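Local coordinates for protein 2-hydroxyisobutyryl-CoA mutase large subunit (Aquincola tertiaricarbonis, PDB 4R3U) that works with a small cobalamin-binding subunit to isomerise 2-hydroxyisobutyryl-CoA and (S)-3-hydroxybutyryl-CoA, binding the acyl-CoA substrate itself, at residues D73-P86 and R314-E326. Residues are numbered along the deposited sequence; the frame is centred on the assembly and turned at random.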
loop_
_atom_site.group_PDB
_atom_site.type_symbol
_atom_site.label_atom_id
_atom_site.label_comp_id
_atom_site.label_asym_id
_atom_site.label_seq_id
_atom_site.Cartn_x
_atom_site.Cartn_y
_atom_site.Cartn_z
ATOM N N ASP A 73 27.359 6.631 -12.787
ATOM C CA ASP A 73 26.625 7.259 -11.672
ATOM C C ASP A 73 25.368 6.450 -11.270
ATOM O O ASP A 73 24.738 6.729 -10.236
ATOM C CB ASP A 73 26.274 8.730 -11.999
ATOM C CG ASP A 73 27.348 9.728 -11.599
ATOM O OD1 ASP A 73 28.470 9.297 -11.291
ATOM O OD2 ASP A 73 27.066 10.936 -11.599
ATOM N N ILE A 74 24.993 5.469 -12.118
ATOM C CA ILE A 74 23.907 4.540 -11.858
ATOM C C ILE A 74 24.629 3.276 -11.378
ATOM O O ILE A 74 24.653 3.003 -10.171
ATOM C CB ILE A 74 22.979 4.358 -13.095
ATOM C CG1 ILE A 74 22.292 5.710 -13.429
ATOM C CG2 ILE A 74 21.931 3.263 -12.815
ATOM C CD1 ILE A 74 21.548 5.789 -14.760
ATOM N N GLY A 75 25.335 2.630 -12.305
ATOM C CA GLY A 75 26.209 1.497 -12.049
ATOM C C GLY A 75 25.584 0.223 -11.518
ATOM O O GLY A 75 24.670 -0.349 -12.135
ATOM N N LEU A 76 26.156 -0.274 -10.393
ATOM C CA LEU A 76 25.777 -1.534 -9.759
ATOM C C LEU A 76 25.681 -1.422 -8.213
ATOM O O LEU A 76 26.436 -0.648 -7.600
ATOM C CB LEU A 76 26.791 -2.632 -10.161
ATOM C CG LEU A 76 26.842 -3.037 -11.651
ATOM C CD1 LEU A 76 28.139 -3.755 -11.990
ATOM C CD2 LEU A 76 25.667 -3.905 -12.026
ATOM N N PRO A 77 24.760 -2.189 -7.569
ATOM C CA PRO A 77 24.655 -2.121 -6.092
ATOM C C PRO A 77 25.905 -2.669 -5.409
ATOM O O PRO A 77 26.513 -3.607 -5.926
ATOM C CB PRO A 77 23.422 -2.969 -5.781
ATOM C CG PRO A 77 23.276 -3.891 -6.974
ATOM C CD PRO A 77 23.768 -3.128 -8.148
ATOM N N GLY A 78 26.309 -2.054 -4.297
ATOM C CA GLY A 78 27.505 -2.474 -3.579
ATOM C C GLY A 78 28.816 -2.090 -4.251
ATOM O O GLY A 78 29.888 -2.570 -3.851
ATOM N N ARG A 79 28.725 -1.203 -5.269
ATOM C CA ARG A 79 29.832 -0.636 -6.029
ATOM C C ARG A 79 29.616 0.852 -6.099
ATOM O O ARG A 79 28.484 1.284 -6.250
ATOM C CB ARG A 79 29.911 -1.219 -7.439
ATOM C CG ARG A 79 31.333 -1.345 -7.967
ATOM C CD ARG A 79 31.339 -2.187 -9.223
ATOM N NE ARG A 79 32.586 -2.076 -9.988
ATOM C CZ ARG A 79 33.353 -3.104 -10.362
ATOM N NH1 ARG A 79 33.043 -4.344 -10.000
ATOM N NH2 ARG A 79 34.455 -2.894 -11.066
ATOM N N TYR A 80 30.704 1.631 -5.976
ATOM C CA TYR A 80 30.736 3.096 -5.990
ATOM C C TYR A 80 30.059 3.685 -7.244
ATOM O O TYR A 80 30.283 3.130 -8.327
ATOM C CB TYR A 80 32.208 3.562 -5.881
ATOM C CG TYR A 80 32.402 5.068 -5.855
ATOM C CD1 TYR A 80 32.419 5.773 -4.650
ATOM C CD2 TYR A 80 32.598 5.787 -7.030
ATOM C CE1 TYR A 80 32.627 7.150 -4.623
ATOM C CE2 TYR A 80 32.774 7.169 -7.013
ATOM C CZ TYR A 80 32.795 7.843 -5.809
ATOM O OH TYR A 80 33.011 9.197 -5.805
ATOM N N PRO A 81 29.255 4.795 -7.159
ATOM C CA PRO A 81 28.876 5.580 -5.980
ATOM C C PRO A 81 27.693 5.065 -5.161
ATOM O O PRO A 81 27.111 5.840 -4.394
ATOM C CB PRO A 81 28.649 6.975 -6.563
ATOM C CG PRO A 81 28.086 6.703 -7.926
ATOM C CD PRO A 81 28.618 5.355 -8.370
ATOM N N PHE A 82 27.358 3.755 -5.288
ATOM C CA PHE A 82 26.295 3.074 -4.520
ATOM C C PHE A 82 24.874 3.608 -4.690
ATOM O O PHE A 82 24.028 3.355 -3.843
ATOM C CB PHE A 82 26.646 2.930 -3.012
ATOM C CG PHE A 82 28.050 2.460 -2.707
ATOM C CD1 PHE A 82 28.338 1.106 -2.591
ATOM C CD2 PHE A 82 29.079 3.375 -2.515
ATOM C CE1 PHE A 82 29.623 0.678 -2.292
ATOM C CE2 PHE A 82 30.372 2.944 -2.255
ATOM C CZ PHE A 82 30.633 1.598 -2.124
ATOM N N THR A 83 24.584 4.283 -5.802
ATOM C CA THR A 83 23.233 4.782 -6.114
ATOM C C THR A 83 22.177 3.650 -5.970
ATOM O O THR A 83 21.113 3.857 -5.370
ATOM C CB THR A 83 23.272 5.341 -7.536
ATOM O OG1 THR A 83 24.424 6.189 -7.660
ATOM C CG2 THR A 83 21.955 6.045 -7.968
ATOM N N ARG A 84 22.509 2.445 -6.483
ATOM C CA ARG A 84 21.649 1.252 -6.503
ATOM C C ARG A 84 21.588 0.423 -5.197
ATOM O O ARG A 84 20.810 -0.521 -5.112
ATOM C CB ARG A 84 22.014 0.380 -7.713
ATOM C CG ARG A 84 22.237 1.226 -8.971
ATOM C CD ARG A 84 22.156 0.428 -10.234
ATOM N NE ARG A 84 20.792 -0.006 -10.469
ATOM C CZ ARG A 84 20.462 -1.024 -11.242
ATOM N NH1 ARG A 84 21.403 -1.718 -11.871
ATOM N NH2 ARG A 84 19.187 -1.367 -11.391
ATOM N N GLY A 85 22.365 0.797 -4.186
ATOM C CA GLY A 85 22.343 0.107 -2.909
ATOM C C GLY A 85 23.725 -0.058 -2.315
ATOM O O GLY A 85 24.711 -0.164 -3.057
ATOM N N PRO A 86 23.830 -0.067 -0.963
ATOM C CA PRO A 86 25.163 -0.203 -0.332
ATOM C C PRO A 86 25.763 -1.623 -0.394
ATOM O O PRO A 86 26.979 -1.780 -0.228
ATOM C CB PRO A 86 24.908 0.240 1.111
ATOM C CG PRO A 86 23.492 -0.164 1.370
ATOM C CD PRO A 86 22.760 0.059 0.053
ATOM N N ARG A 314 18.421 7.471 -3.331
ATOM C CA ARG A 314 19.463 7.131 -4.307
ATOM C C ARG A 314 20.420 8.291 -4.469
ATOM O O ARG A 314 21.641 8.079 -4.469
ATOM C CB ARG A 314 18.844 6.694 -5.646
ATOM C CG ARG A 314 17.983 5.438 -5.503
ATOM C CD ARG A 314 17.107 5.181 -6.710
ATOM N NE ARG A 314 17.790 4.370 -7.719
ATOM C CZ ARG A 314 18.353 4.849 -8.822
ATOM N NH1 ARG A 314 18.327 6.154 -9.079
ATOM N NH2 ARG A 314 18.945 4.026 -9.681
ATOM N N ALA A 315 19.882 9.529 -4.507
ATOM C CA ALA A 315 20.695 10.761 -4.563
ATOM C C ALA A 315 21.567 10.897 -3.318
ATOM O O ALA A 315 22.733 11.218 -3.441
ATOM C CB ALA A 315 19.801 11.984 -4.709
ATOM N N LEU A 316 21.015 10.629 -2.128
ATOM C CA LEU A 316 21.757 10.684 -0.856
ATOM C C LEU A 316 22.941 9.735 -0.875
ATOM O O LEU A 316 24.039 10.137 -0.509
ATOM C CB LEU A 316 20.830 10.329 0.327
ATOM C CG LEU A 316 20.021 11.484 0.886
ATOM C CD1 LEU A 316 18.798 10.982 1.610
ATOM C CD2 LEU A 316 20.882 12.367 1.770
ATOM N N ARG A 317 22.733 8.480 -1.333
ATOM C CA ARG A 317 23.792 7.473 -1.424
ATOM C C ARG A 317 24.901 7.909 -2.349
ATOM O O ARG A 317 26.070 7.678 -2.022
ATOM C CB ARG A 317 23.236 6.119 -1.867
ATOM C CG ARG A 317 22.801 5.232 -0.707
ATOM C CD ARG A 317 22.752 3.760 -1.079
ATOM N NE ARG A 317 21.774 3.518 -2.141
ATOM C CZ ARG A 317 20.502 3.190 -1.941
ATOM N NH1 ARG A 317 20.052 2.973 -0.713
ATOM N NH2 ARG A 317 19.682 3.042 -2.967
ATOM N N ARG A 318 24.546 8.537 -3.505
ATOM C CA ARG A 318 25.506 9.015 -4.514
ATOM C C ARG A 318 26.319 10.197 -3.994
ATOM O O ARG A 318 27.541 10.207 -4.142
ATOM C CB ARG A 318 24.799 9.363 -5.842
ATOM C CG ARG A 318 25.757 9.731 -6.987
ATOM C CD ARG A 318 25.178 9.363 -8.324
ATOM N NE ARG A 318 24.335 10.422 -8.862
ATOM C CZ ARG A 318 23.378 10.247 -9.767
ATOM N NH1 ARG A 318 22.705 11.286 -10.233
ATOM N NH2 ARG A 318 23.090 9.033 -10.219
ATOM N N CYS A 319 25.634 11.189 -3.382
ATOM C CA CYS A 319 26.214 12.399 -2.788
ATOM C C CYS A 319 27.187 12.031 -1.672
ATOM O O CYS A 319 28.321 12.519 -1.649
ATOM C CB CYS A 319 25.112 13.331 -2.290
ATOM S SG CYS A 319 24.126 14.085 -3.607
ATOM N N TYR A 320 26.753 11.115 -0.793
ATOM C CA TYR A 320 27.546 10.605 0.309
ATOM C C TYR A 320 28.824 9.943 -0.185
ATOM O O TYR A 320 29.888 10.246 0.354
ATOM C CB TYR A 320 26.729 9.615 1.152
ATOM C CG TYR A 320 27.538 8.970 2.261
ATOM C CD1 TYR A 320 27.896 9.690 3.399
ATOM C CD2 TYR A 320 27.952 7.643 2.168
ATOM C CE1 TYR A 320 28.630 9.100 4.429
ATOM C CE2 TYR A 320 28.683 7.044 3.188
ATOM C CZ TYR A 320 29.023 7.779 4.315
ATOM O OH TYR A 320 29.747 7.197 5.319
ATOM N N ALA A 321 28.722 9.041 -1.202
ATOM C CA ALA A 321 29.890 8.366 -1.783
ATOM C C ALA A 321 30.911 9.386 -2.291
ATOM O O ALA A 321 32.094 9.305 -1.917
ATOM C CB ALA A 321 29.469 7.454 -2.910
ATOM N N LYS A 322 30.427 10.381 -3.095
ATOM C CA LYS A 322 31.247 11.426 -3.697
ATOM C C LYS A 322 31.963 12.287 -2.664
ATOM O O LYS A 322 33.137 12.583 -2.851
ATOM C CB LYS A 322 30.430 12.262 -4.697
ATOM C CG LYS A 322 30.107 11.491 -5.966
ATOM C CD LYS A 322 29.164 12.216 -6.917
ATOM C CE LYS A 322 29.112 11.472 -8.236
ATOM N NZ LYS A 322 28.383 12.232 -9.286
ATOM N N ILE A 323 31.266 12.645 -1.564
ATOM C CA ILE A 323 31.789 13.480 -0.465
ATOM C C ILE A 323 32.922 12.750 0.250
ATOM O O ILE A 323 34.004 13.309 0.415
ATOM C CB ILE A 323 30.649 13.903 0.511
ATOM C CG1 ILE A 323 29.658 14.892 -0.156
ATOM C CG2 ILE A 323 31.194 14.479 1.813
ATOM C CD1 ILE A 323 28.243 14.998 0.623
ATOM N N MET A 324 32.667 11.499 0.666
ATOM C CA MET A 324 33.619 10.642 1.373
ATOM C C MET A 324 34.888 10.368 0.561
ATOM O O MET A 324 35.996 10.545 1.085
ATOM C CB MET A 324 32.929 9.348 1.854
ATOM C CG MET A 324 31.779 9.598 2.839
ATOM S SD MET A 324 32.108 10.772 4.210
ATOM C CE MET A 324 32.994 9.767 5.267
ATOM N N LYS A 325 34.732 10.039 -0.734
ATOM C CA LYS A 325 35.850 9.804 -1.635
ATOM C C LYS A 325 36.577 11.084 -1.996
ATOM O O LYS A 325 37.784 11.173 -1.764
ATOM C CB LYS A 325 35.406 9.071 -2.923
ATOM C CG LYS A 325 36.592 8.578 -3.764
ATOM C CD LYS A 325 36.238 8.370 -5.232
ATOM C CE LYS A 325 37.120 7.323 -5.835
ATOM N NZ LYS A 325 36.502 6.726 -7.047
ATOM N N GLU A 326 35.861 12.055 -2.608
ATOM C CA GLU A 326 36.456 13.292 -3.114
ATOM C C GLU A 326 36.849 14.307 -2.081
ATOM O O GLU A 326 37.957 14.855 -2.173
ATOM C CB GLU A 326 35.626 13.923 -4.243
ATOM C CG GLU A 326 35.385 13.017 -5.451
ATOM C CD GLU A 326 36.546 12.486 -6.282
ATOM O OE1 GLU A 326 37.563 13.205 -6.432
ATOM O OE2 GLU A 326 36.400 11.381 -6.853
#
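Arg317 reaches out from helix 306-327 of the TIM barrel and grips the type I beta turn Phe82 to Gly85 by two successive carbonyls. Its NH2 gives the straighter bond, 2.9 Å to Thr83 O with an N-H...O angle of 159°, the oxygen lying in the guanidinium plane. NE, 2.8 Å from Phe82 O, adds a weak bond, while Gly85 CA sits over one face of the group. A bend at chi3 (-62°) turns this edge toward the turn and leaves NH1 to Gly371 O. With a leucine here, which has no N-H to offer, the Thr83 carbonyl would probably be left without its mate and the turn freer to shift on the helix.

Arg314 lays its guanidinium face against Thr83 CG2. One helical turn along from Arg317, Ala321 CB packs 3.8 Å from Pro81 CB, just after the cis peptide, and lies at the edge of the Phe82 ring. Arg318, its CG anti to the backbone N (chi1 -174°), runs beside Pro81 and Thr83 and bonds through NH2 to Asp73 O at 2.8 Å. Thr83 OG1 donates to that same oxygen from the opposite face of the carbonyl plane, tying Asp73 to the Phe82-Gly85 turn within the same loop. Lys322 NZ meets Asp73 OD2 at 3.0 Å from above the carboxylate plane.

In the second shell, Glu423 and Asp414 pair with Arg314, Glu430 on helix 420-442 pairs with both Arg318 and Lys322, and Thr427 also accepts from Arg318 NH1; these carboxylates probably help balance the charge. The loop runs directly on to Tyr87-Met90, which bind the acyl-CoA, and the Pro86 side chain is about 4 Å from that of Met90. At the far end Lys325 NZ stands over one face of the Tyr80 ring, 4.1 Å from its centroid in a cation-pi contact, with Pro81 CB over the opposite face.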